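Local coordinates for 70 kDa protein (Xanthomonas sp., PDB 4B2N), which acts as a rubber oxygenase, a dioxygenase carrying two c-type hemes that cleaves polyisoprene processively, at residues N216-L221 with P241-R246; R246-A251 with A283-A288; R427-R432 with F516-V521. One frame throughout, in Å; residues are numbered along the deposited sequence.

Contact 1: N216-L221 with P241-R246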
loop_
_atom_site.group_PDB
_atom_site.type_symbol
_atom_site.label_atom_id
_atom_site.label_comp_id
_atom_site.label_asym_id
_atom_site.label_seq_id
_atom_site.Cartn_x
_atom_site.Cartn_y
_atom_site.Cartn_z
ATOM N N ASN A 216 9.308 4.895 -6.199
ATOM C CA ASN A 216 9.509 5.997 -5.254
ATOM C C ASN A 216 10.590 5.711 -4.228
ATOM O O ASN A 216 10.680 4.622 -3.684
ATOM C CB ASN A 216 8.245 6.419 -4.524
ATOM C CG ASN A 216 7.682 5.322 -3.621
ATOM O OD1 ASN A 216 7.505 4.178 -4.054
ATOM N ND2 ASN A 216 7.386 5.673 -2.363
ATOM N N ASP A 217 11.418 6.711 -3.972
ATOM C CA ASP A 217 12.387 6.590 -2.923
ATOM C C ASP A 217 11.971 7.465 -1.747
ATOM O O ASP A 217 12.286 8.641 -1.695
ATOM C CB ASP A 217 13.808 7.025 -3.370
ATOM C CG ASP A 217 14.873 6.695 -2.313
ATOM O OD1 ASP A 217 14.562 6.802 -1.079
ATOM O OD2 ASP A 217 16.060 6.451 -2.722
ATOM N N ALA A 218 11.299 6.876 -0.760
ATOM C CA ALA A 218 10.755 7.676 0.353
ATOM C C ALA A 218 11.836 8.192 1.249
ATOM O O ALA A 218 11.729 9.317 1.764
ATOM C CB ALA A 218 9.746 6.886 1.158
ATOM N N GLY A 219 12.881 7.399 1.465
ATOM C CA GLY A 219 13.987 7.859 2.306
ATOM C C GLY A 219 14.703 9.080 1.747
ATOM O O GLY A 219 15.138 10.005 2.515
ATOM N N LEU A 220 14.874 9.108 0.421
ATOM C CA LEU A 220 15.667 10.182 -0.155
ATOM C C LEU A 220 14.872 11.486 -0.059
ATOM O O LEU A 220 15.417 12.559 0.229
ATOM C CB LEU A 220 15.991 9.826 -1.590
ATOM C CG LEU A 220 16.877 10.798 -2.337
ATOM C CD1 LEU A 220 18.199 11.051 -1.605
ATOM C CD2 LEU A 220 17.193 10.215 -3.746
ATOM N N LEU A 221 13.550 11.396 -0.234
ATOM C CA LEU A 221 12.743 12.650 -0.083
ATOM C C LEU A 221 12.822 13.170 1.337
ATOM O O LEU A 221 13.029 14.376 1.567
ATOM C CB LEU A 221 11.300 12.289 -0.407
ATOM C CG LEU A 221 10.247 13.386 -0.318
ATOM C CD1 LEU A 221 10.469 14.382 -1.423
ATOM C CD2 LEU A 221 8.864 12.692 -0.384
ATOM N N PRO A 241 7.718 8.379 6.474
ATOM C CA PRO A 241 8.287 7.058 6.224
ATOM C C PRO A 241 9.687 7.153 5.632
ATOM O O PRO A 241 10.086 8.227 5.172
ATOM C CB PRO A 241 7.321 6.403 5.229
ATOM C CG PRO A 241 6.389 7.446 4.782
ATOM C CD PRO A 241 6.682 8.769 5.496
ATOM N N TRP A 242 10.443 6.040 5.713
ATOM C CA TRP A 242 11.810 5.997 5.137
ATOM C C TRP A 242 11.842 4.826 4.218
ATOM O O TRP A 242 10.826 4.107 4.107
ATOM C CB TRP A 242 12.784 5.851 6.305
ATOM C CG TRP A 242 14.238 6.101 5.956
ATOM C CD1 TRP A 242 15.187 5.131 5.655
ATOM C CD2 TRP A 242 14.961 7.398 5.927
ATOM N NE1 TRP A 242 16.414 5.724 5.417
ATOM C CE2 TRP A 242 16.343 7.088 5.561
ATOM C CE3 TRP A 242 14.606 8.724 6.154
ATOM C CZ2 TRP A 242 17.335 8.079 5.476
ATOM C CZ3 TRP A 242 15.598 9.735 6.056
ATOM C CH2 TRP A 242 16.922 9.414 5.722
ATOM N N SER A 243 12.962 4.585 3.526
ATOM C CA SER A 243 13.013 3.374 2.762
ATOM C C SER A 243 14.467 2.970 2.667
ATOM O O SER A 243 15.383 3.803 2.888
ATOM C CB SER A 243 12.428 3.591 1.362
ATOM O OG SER A 243 13.146 4.586 0.664
ATOM N N THR A 244 14.660 1.725 2.300
ATOM C CA THR A 244 15.964 1.251 2.022
ATOM C C THR A 244 16.345 1.453 0.587
ATOM O O THR A 244 17.566 1.437 0.253
ATOM C CB THR A 244 16.185 -0.214 2.430
ATOM O OG1 THR A 244 15.326 -1.065 1.687
ATOM C CG2 THR A 244 15.884 -0.403 3.913
ATOM N N GLY A 245 15.342 1.729 -0.258
ATOM C CA GLY A 245 15.584 1.873 -1.688
ATOM C C GLY A 245 14.345 2.432 -2.339
ATOM O O GLY A 245 13.685 3.316 -1.747
ATOM N N ARG A 246 13.977 1.899 -3.495
ATOM C CA ARG A 246 12.841 2.434 -4.277
ATOM C C ARG A 246 11.707 1.442 -4.397
ATOM O O ARG A 246 11.981 0.277 -4.558
ATOM C CB ARG A 246 13.347 2.806 -5.665
ATOM C CG ARG A 246 14.029 4.153 -5.637
ATOM C CD ARG A 246 14.719 4.303 -6.967
ATOM N NE ARG A 246 15.324 5.627 -7.246
ATOM C CZ ARG A 246 14.804 6.485 -8.130
ATOM N NH1 ARG A 246 13.579 6.252 -8.631
ATOM N NH2 ARG A 246 15.464 7.635 -8.469
HETATM O O HOH W 1 17.228 6.385 -5.206
HETATM O O HOH W 2 9.309 9.989 3.109
#
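Gly219, in the first turn of helix 218-226, lies on the indole of Trp242, and two residues earlier Asp217 holds the N-cap position of that helix. The pairing is a compact example of a loop closing over a capped helix start. Having no side chain, Gly219 brings its CA over the face of the indole, 4.0 Å from the centroid of the five-membered ring and 20° off its normal, a CH-pi contact. Its carbonyl oxygen lies over the same ring system and approaches Trp242 CZ3 most closely. Trp242 CG is anti to the backbone N (chi1 -167°), and although CB heads away from the helix the ring returns to it; NE1 of the indole donates to Asp594 O.

Ser243 makes the direct polar link. With OG set between its backbone N and carbonyl carbon, the hydroxyl accepts from Gly219 N at 2.9 Å along a nearly straight bond (166°) and donates to Gly245 O, which fixes its proton within the loop. The cap comes from Asp217 OD1, which accepts from Leu220 N at 2.8 Å, the donor rising out of the carboxylate plane. The same oxygen forms a salt bridge with Arg626, on helix 620-626. Asp217 and Arg246 meet through their aliphatic parts, not charge to charge: CB of Asp217 packs on CG of Arg246 at 3.7 Å, while the guanidinium reaches Ala215 O and Lys139 O. A water completes the link, donating to Asp217 OD2 at 2.7 Å and accepting from Arg246 NE at 2.9 Å.

Contact 2: R246-A251 with A283-A288; sequences RGSSDA and AGMTKA. With HEC (heme c), chain C.
Ser249 and Thr286, facing each other as an antiparallel hydrogen-bonded pair, come up to the edge of heme c, the flat group of this contact. Ser249 OG lies 3.5 Å from the substituent carbon CBC, and Thr286 OG1 passes the methyl CMD to donate to propionate oxygen O1D at 2.7 Å. The methyl groups of Ala288 and Ala251 lie on opposite sides of the macrocycle plane: Ala288 CB sits over pyrrole atom C1D, whereas Ala251 CB meets the rim at CHD.

The pair itself rests on two backbone bonds, Ser249 N to Thr286 O (2.8 Å) and Thr286 N to Ser249 O (2.9 Å). One water joins Ser249 OG to Thr286 O; a second donates to both Ser249 O and Thr286 OG1, leaving the hydroxyl proton for the propionate. Ser249 OG also accepts from Ala251 N, an ST turn. Away from the heme, Met285 bends (chi2 -66°) to lay SD 3.5 Å from Ser249 C, and Ser248 OG presses on Met285 CB. This single bridge joins the loop between helices 218-226 and 253-261 to the one running from helix 253-261 to strand 299-300.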
loop_
_atom_site.group_PDB
_atom_site.type_symbol
_atom_site.label_atom_id
_atom_site.label_comp_id
_atom_site.label_asym_id
_atom_site.label_seq_id
_atom_site.Cartn_x
_atom_site.Cartn_y
_atom_site.Cartn_z
ATOM N N ARG A 246 13.977 1.899 -3.495
ATOM C CA ARG A 246 12.841 2.434 -4.277
ATOM C C ARG A 246 11.707 1.442 -4.397
ATOM O O ARG A 246 11.981 0.277 -4.558
ATOM C CB ARG A 246 13.347 2.806 -5.665
ATOM C CG ARG A 246 14.029 4.153 -5.637
ATOM C CD ARG A 246 14.719 4.303 -6.967
ATOM N NE ARG A 246 15.324 5.627 -7.246
ATOM C CZ ARG A 246 14.804 6.485 -8.130
ATOM N NH1 ARG A 246 13.579 6.252 -8.631
ATOM N NH2 ARG A 246 15.464 7.635 -8.469
ATOM N N GLY A 247 10.451 1.912 -4.298
ATOM C CA GLY A 247 9.285 1.054 -4.646
ATOM C C GLY A 247 8.747 0.256 -3.493
ATOM O O GLY A 247 7.759 -0.525 -3.621
ATOM N N SER A 248 9.382 0.424 -2.341
ATOM C CA SER A 248 8.820 -0.097 -1.083
ATOM C C SER A 248 9.275 0.828 0.026
ATOM O O SER A 248 10.253 1.602 -0.167
ATOM C CB SER A 248 9.239 -1.571 -0.859
ATOM O OG SER A 248 10.664 -1.645 -0.766
ATOM N N SER A 249 8.605 0.778 1.174
ATOM C CA SER A 249 9.007 1.660 2.281
ATOM C C SER A 249 8.591 1.050 3.622
ATOM O O SER A 249 7.819 0.064 3.661
ATOM C CB SER A 249 8.327 3.038 2.128
ATOM O OG SER A 249 6.927 2.984 2.433
ATOM N N ASP A 250 8.954 1.743 4.706
ATOM C CA ASP A 250 8.506 1.340 6.047
ATOM C C ASP A 250 7.150 1.994 6.401
ATOM O O ASP A 250 6.885 2.270 7.578
ATOM C CB ASP A 250 9.566 1.641 7.102
ATOM C CG ASP A 250 9.839 3.103 7.232
ATOM O OD1 ASP A 250 9.084 3.863 6.599
ATOM O OD2 ASP A 250 10.760 3.538 7.994
ATOM N N ALA A 251 6.310 2.234 5.383
ATOM C CA ALA A 251 5.010 2.904 5.608
ATOM C C ALA A 251 4.274 2.176 6.764
ATOM O O ALA A 251 3.768 2.807 7.702
ATOM C CB ALA A 251 4.147 2.958 4.297
ATOM N N ALA A 283 9.142 -4.498 10.497
ATOM C CA ALA A 283 8.371 -5.300 9.549
ATOM C C ALA A 283 9.005 -5.433 8.105
ATOM O O ALA A 283 8.500 -6.187 7.274
ATOM C CB ALA A 283 6.928 -4.810 9.497
ATOM N N GLY A 284 10.131 -4.763 7.862
ATOM C CA GLY A 284 10.732 -4.715 6.541
ATOM C C GLY A 284 10.087 -3.615 5.682
ATOM O O GLY A 284 9.216 -2.867 6.132
ATOM N N MET A 285 10.438 -3.614 4.412
ATOM C CA MET A 285 9.852 -2.718 3.466
ATOM C C MET A 285 8.623 -3.433 2.895
ATOM O O MET A 285 8.675 -4.596 2.569
ATOM C CB MET A 285 10.837 -2.414 2.360
ATOM C CG MET A 285 12.155 -1.833 2.870
ATOM S SD MET A 285 11.859 -0.195 3.593
ATOM C CE MET A 285 12.299 -0.483 5.268
ATOM N N THR A 286 7.533 -2.686 2.725
ATOM C CA THR A 286 6.495 -3.178 1.835
ATOM C C THR A 286 6.164 -2.228 0.704
ATOM O O THR A 286 6.394 -0.979 0.804
ATOM C CB THR A 286 5.234 -3.692 2.529
ATOM O OG1 THR A 286 4.573 -2.625 3.190
ATOM C CG2 THR A 286 5.606 -4.898 3.479
ATOM N N LYS A 287 5.752 -2.833 -0.400
ATOM C CA LYS A 287 5.234 -2.073 -1.553
ATOM C C LYS A 287 3.735 -1.878 -1.384
ATOM O O LYS A 287 3.075 -2.770 -0.818
ATOM C CB LYS A 287 5.478 -2.910 -2.803
ATOM C CG LYS A 287 5.200 -2.229 -4.147
ATOM C CD LYS A 287 5.360 -3.274 -5.278
ATOM C CE LYS A 287 4.994 -2.513 -6.578
ATOM N NZ LYS A 287 4.422 -3.472 -7.535
ATOM N N ALA A 288 3.186 -0.733 -1.821
ATOM C CA ALA A 288 1.741 -0.536 -1.810
ATOM C C ALA A 288 1.017 -1.614 -2.635
ATOM O O ALA A 288 1.437 -1.975 -3.767
ATOM C CB ALA A 288 1.338 0.886 -2.322
HETATM FE FE HEC C . -1.175 3.336 1.775
HETATM C CHA HEC C . -1.850 -0.044 2.317
HETATM C CHB HEC C . -4.620 3.992 1.524
HETATM C CHC HEC C . -0.646 6.816 1.938
HETATM C CHD HEC C . 2.108 2.702 1.402
HETATM N NA HEC C . -2.815 2.299 1.921
HETATM C C1A HEC C . -2.924 0.876 1.980
HETATM C C2A HEC C . -4.276 0.391 1.748
HETATM C C3A HEC C . -5.108 1.526 1.526
HETATM C C4A HEC C . -4.183 2.662 1.612
HETATM C CMA HEC C . -6.585 1.531 1.184
HETATM C CAA HEC C . -4.797 -1.069 1.731
HETATM C CBA HEC C . -4.428 -1.635 0.357
HETATM C CGA HEC C . -4.712 -3.122 0.247
HETATM O O1A HEC C . -4.380 -3.944 1.169
HETATM O O2A HEC C . -5.204 -3.451 -0.836
HETATM N NB HEC C . -2.382 4.987 1.843
HETATM C C1B HEC C . -3.699 5.094 1.638
HETATM C C2B HEC C . -4.244 6.443 1.670
HETATM C C3B HEC C . -3.099 7.257 1.809
HETATM C C4B HEC C . -2.005 6.294 1.836
HETATM C CMB HEC C . -5.691 6.716 1.563
HETATM C CAB HEC C . -2.989 8.751 1.968
HETATM C CBB HEC C . -3.600 9.273 3.139
HETATM N NC HEC C . 0.353 4.595 1.673
HETATM C C1C HEC C . 0.508 5.966 1.774
HETATM C C2C HEC C . 1.909 6.421 1.585
HETATM C C3C HEC C . 2.694 5.173 1.461
HETATM C C4C HEC C . 1.713 4.093 1.530
HETATM C CMC HEC C . 2.339 7.883 1.630
HETATM C CAC HEC C . 4.174 5.004 1.301
HETATM C CBC HEC C . 5.008 5.830 2.060
HETATM N ND HEC C . -0.084 1.619 1.872
HETATM C C1D HEC C . 1.236 1.567 1.700
HETATM C C2D HEC C . 1.775 0.249 1.785
HETATM C C3D HEC C . 0.619 -0.543 2.065
HETATM C C4D HEC C . -0.484 0.409 2.121
HETATM C CMD HEC C . 3.164 -0.257 1.633
HETATM C CAD HEC C . 0.660 -1.999 2.373
HETATM C CBD HEC C . 1.112 -1.926 3.883
HETATM C CGD HEC C . 1.347 -3.324 4.406
HETATM O O1D HEC C . 2.515 -3.770 4.540
HETATM O O2D HEC C . 0.301 -4.031 4.597
HETATM O O HOH W 3 5.656 1.856 0.344
HETATM O O HOH W 4 5.465 -0.577 4.690
#

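Contact 3: R427-R432 with F516-V521. With HEC (heme c), chain D.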
loop_
_atom_site.group_PDB
_atom_site.type_symbol
_atom_site.label_atom_id
_atom_site.label_comp_id
_atom_site.label_asym_id
_atom_site.label_seq_id
_atom_site.Cartn_x
_atom_site.Cartn_y
_atom_site.Cartn_z
ATOM N N ARG A 427 5.535 -18.866 2.220
ATOM C CA ARG A 427 6.998 -18.854 2.461
ATOM C C ARG A 427 7.727 -17.678 1.808
ATOM O O ARG A 427 8.941 -17.759 1.523
ATOM C CB ARG A 427 7.614 -20.165 2.034
ATOM C CG ARG A 427 6.847 -21.344 2.599
ATOM C CD ARG A 427 7.745 -22.543 2.909
ATOM N NE ARG A 427 8.880 -22.665 1.987
ATOM C CZ ARG A 427 8.771 -22.995 0.696
ATOM N NH1 ARG A 427 7.576 -23.214 0.171
ATOM N NH2 ARG A 427 9.853 -23.082 -0.062
ATOM N N THR A 428 6.998 -16.595 1.527
ATOM C CA THR A 428 7.704 -15.395 1.053
ATOM C C THR A 428 8.309 -14.727 2.266
ATOM O O THR A 428 8.103 -15.170 3.422
ATOM C CB THR A 428 6.723 -14.422 0.412
ATOM O OG1 THR A 428 5.534 -14.427 1.207
ATOM C CG2 THR A 428 6.397 -14.873 -1.021
ATOM N N ASP A 429 9.040 -13.640 2.047
ATOM C CA ASP A 429 9.770 -13.014 3.155
ATOM C C ASP A 429 8.863 -12.823 4.348
ATOM O O ASP A 429 7.797 -12.154 4.249
ATOM C CB ASP A 429 10.388 -11.685 2.747
ATOM C CG ASP A 429 11.374 -11.202 3.761
ATOM O OD1 ASP A 429 10.954 -10.849 4.882
ATOM O OD2 ASP A 429 12.578 -11.228 3.464
ATOM N N PRO A 430 9.266 -13.373 5.481
ATOM C CA PRO A 430 8.337 -13.336 6.623
ATOM C C PRO A 430 8.426 -12.111 7.509
ATOM O O PRO A 430 7.702 -12.074 8.487
ATOM C CB PRO A 430 8.787 -14.517 7.464
ATOM C CG PRO A 430 10.274 -14.560 7.220
ATOM C CD PRO A 430 10.482 -14.181 5.773
ATOM N N ARG A 431 9.269 -11.113 7.231
ATOM C CA ARG A 431 9.456 -10.056 8.247
ATOM C C ARG A 431 8.151 -9.292 8.415
ATOM O O ARG A 431 7.806 -8.893 9.542
ATOM C CB ARG A 431 10.510 -9.002 7.895
ATOM C CG ARG A 431 11.930 -9.523 7.688
ATOM C CD ARG A 431 12.380 -10.289 8.944
ATOM N NE ARG A 431 13.797 -10.640 8.836
ATOM C CZ ARG A 431 14.547 -11.141 9.818
ATOM N NH1 ARG A 431 14.024 -11.342 11.024
ATOM N NH2 ARG A 431 15.842 -11.417 9.576
ATOM N N ARG A 432 7.445 -9.060 7.300
ATOM C CA ARG A 432 6.264 -8.221 7.368
ATOM C C ARG A 432 5.168 -8.893 8.251
ATOM O O ARG A 432 4.466 -8.242 8.983
ATOM C CB ARG A 432 5.698 -8.017 5.945
ATOM C CG ARG A 432 4.246 -7.474 5.873
ATOM C CD ARG A 432 4.147 -6.103 6.598
ATOM N NE ARG A 432 2.780 -5.619 6.475
ATOM C CZ ARG A 432 1.769 -6.049 7.236
ATOM N NH1 ARG A 432 2.012 -6.873 8.274
ATOM N NH2 ARG A 432 0.526 -5.606 7.024
ATOM N N PHE A 516 5.165 -9.510 -5.202
ATOM C CA PHE A 516 5.222 -9.859 -3.813
ATOM C C PHE A 516 5.223 -8.616 -2.944
ATOM O O PHE A 516 5.483 -7.515 -3.416
ATOM C CB PHE A 516 6.407 -10.783 -3.439
ATOM C CG PHE A 516 6.387 -12.089 -4.174
ATOM C CD1 PHE A 516 5.201 -12.589 -4.683
ATOM C CD2 PHE A 516 7.565 -12.822 -4.317
ATOM C CE1 PHE A 516 5.158 -13.811 -5.365
ATOM C CE2 PHE A 516 7.565 -14.047 -4.992
ATOM C CZ PHE A 516 6.347 -14.533 -5.506
ATOM N N HIS A 517 4.957 -8.829 -1.672
ATOM C CA HIS A 517 4.722 -7.706 -0.746
ATOM C C HIS A 517 5.928 -6.826 -0.591
ATOM O O HIS A 517 5.782 -5.735 -0.100
ATOM C CB HIS A 517 4.224 -8.224 0.583
ATOM C CG HIS A 517 5.246 -9.018 1.337
ATOM N ND1 HIS A 517 5.442 -10.397 1.153
ATOM C CD2 HIS A 517 6.131 -8.626 2.315
ATOM C CE1 HIS A 517 6.413 -10.801 2.009
ATOM N NE2 HIS A 517 6.835 -9.719 2.711
ATOM N N ASN A 518 7.124 -7.302 -0.953
ATOM C CA ASN A 518 8.328 -6.472 -0.863
ATOM C C ASN A 518 8.875 -5.972 -2.240
ATOM O O ASN A 518 9.999 -5.456 -2.316
ATOM C CB ASN A 518 9.450 -7.206 -0.086
ATOM C CG ASN A 518 9.831 -8.559 -0.754
ATOM O OD1 ASN A 518 9.265 -8.905 -1.789
ATOM N ND2 ASN A 518 10.657 -9.359 -0.079
ATOM N N GLY A 519 8.087 -6.161 -3.300
ATOM C CA GLY A 519 8.427 -5.804 -4.674
ATOM C C GLY A 519 9.752 -6.409 -5.086
ATOM O O GLY A 519 10.570 -5.762 -5.750
ATOM N N SER A 520 9.976 -7.674 -4.781
ATOM C CA SER A 520 11.313 -8.287 -4.965
ATOM C C SER A 520 11.498 -9.041 -6.270
ATOM O O SER A 520 12.638 -9.298 -6.655
ATOM C CB SER A 520 11.636 -9.283 -3.853
ATOM O OG SER A 520 10.574 -10.215 -3.665
ATOM N N VAL A 521 10.408 -9.402 -6.921
ATOM C CA VAL A 521 10.505 -10.185 -8.141
ATOM C C VAL A 521 10.102 -9.367 -9.403
ATOM O O VAL A 521 8.985 -8.900 -9.513
ATOM C CB VAL A 521 9.644 -11.417 -8.040
ATOM C CG1 VAL A 521 9.738 -12.208 -9.369
ATOM C CG2 VAL A 521 10.111 -12.171 -6.813
HETATM FE FE HEC D . 0.140 -16.560 -6.149
HETATM C CHA HEC D . 1.515 -13.594 -5.031
HETATM C CHB HEC D . 0.200 -15.410 -9.524
HETATM C CHC HEC D . -0.735 -19.643 -7.335
HETATM C CHD HEC D . -0.940 -17.278 -2.991
HETATM N NA HEC D . 0.627 -14.817 -7.055
HETATM C C1A HEC D . 1.332 -13.745 -6.456
HETATM C C2A HEC D . 1.719 -12.739 -7.442
HETATM C C3A HEC D . 1.320 -13.270 -8.759
HETATM C C4A HEC D . 0.729 -14.564 -8.485
HETATM C CMA HEC D . 1.495 -12.566 -10.086
HETATM C CAA HEC D . 2.305 -11.353 -7.185
HETATM C CBA HEC D . 1.008 -10.524 -6.864
HETATM C CGA HEC D . 1.375 -9.130 -6.331
HETATM O O1A HEC D . 2.593 -8.914 -6.096
HETATM O O2A HEC D . 0.530 -8.177 -6.161
HETATM N NB HEC D . -0.189 -17.359 -8.129
HETATM C C1B HEC D . -0.144 -16.814 -9.344
HETATM C C2B HEC D . -0.450 -17.704 -10.468
HETATM C C3B HEC D . -0.709 -18.989 -9.790
HETATM C C4B HEC D . -0.525 -18.657 -8.387
HETATM C CMB HEC D . -0.483 -17.337 -11.933
HETATM C CAB HEC D . -1.034 -20.335 -10.401
HETATM C CBB HEC D . 0.013 -20.889 -11.142
HETATM N NC HEC D . -0.791 -18.081 -5.380
HETATM C C1C HEC D . -0.948 -19.379 -5.941
HETATM C C2C HEC D . -1.393 -20.406 -5.007
HETATM C C3C HEC D . -1.462 -19.711 -3.747
HETATM C C4C HEC D . -0.997 -18.317 -3.991
HETATM C CMC HEC D . -1.711 -21.866 -5.292
HETATM C CAC HEC D . -1.862 -20.352 -2.451
HETATM C CBC HEC D . -1.319 -21.474 -1.942
HETATM N ND HEC D . 0.187 -15.606 -4.412
HETATM C C1D HEC D . -0.205 -16.022 -3.213
HETATM C C2D HEC D . 0.051 -15.160 -2.068
HETATM C C3D HEC D . 0.792 -14.070 -2.657
HETATM C C4D HEC D . 0.842 -14.450 -4.065
HETATM C CMD HEC D . -0.330 -15.365 -0.624
HETATM C CAD HEC D . 1.338 -12.850 -1.951
HETATM C CBD HEC D . 2.811 -13.187 -1.669
HETATM C CGD HEC D . 3.547 -12.053 -0.996
HETATM O O1D HEC D . 4.167 -12.214 0.063
HETATM O O2D HEC D . 3.447 -10.978 -1.551
HETATM O O HOH W 5 8.682 -9.231 4.801
#
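Thr428 and His517 converge on one propionate of the second heme c; here two loops distant in sequence supply part of that heme's binding site. Thr428 OG1 donates to propionate oxygen O1D at 2.8 Å. ND1 of His517 donates to the same oxygen at 2.5 Å, a very short bond, and the propionate carbon CGD lies in the imidazole plane. Backbone nitrogens take other heme oxygens: Phe516 N donates to O1A of the second propionate at 2.8 Å, and His517 N makes a weak bond to O2D.

Between the protein segments the contact is mostly packing. The methyl CG2 of Thr428 sits over the centre of the Phe516 ring, 4.1 Å from its centroid, a CH-pi contact, while the heme meets the edge of that ring through its carbon CHA. With OG1 between the backbone N and the carbonyl carbon (chi1 40°), the hydroxyl faces the propionate and CG2 turns to the Phe516 ring. Asp429 packs its CB on Asn518 ND2, and Arg432 CB lies 3.7 Å from His517 CD2, with guanidinium and imidazole planes 80° apart. An in-plane water at the far edge of the imidazole lies 2.8 Å from NE2 and accepts from Arg432 N. Asp429 OD1 receives Arg431 N, an Asx turn, and the His517 ring stacks on Tyr501.

Two side-chain donors thus appear to share one carboxylate oxygen, which may favour the ionised propionate, though the 2.5 Å distance from His517 ND1 to O1D is unusually short; Arg432, beside His517, sends its NE to a propionate of the other heme.

How the contacts relate
The three contacts form a series leading from the flank of the first heme to the second. Contacts 1 and 2, centres 8 Å apart, share Arg246 and are joined by probable hydrogen bonds, Gly247 N to Asn216 O at 2.8 Å and Trp242 N to Asp250 OD1 at 2.7 Å. Contact 2 meets contact 3, about 10 Å away between centres, where Lys287 N probably donates to His517 O at 2.9 Å. Contacts 1 and 3 lie about 17 Å apart between centres and do not touch. Pro241 of contact 1, Thr286 of contact 2 and Arg432 of contact 3 all reach the first heme; contact 3 also holds the second.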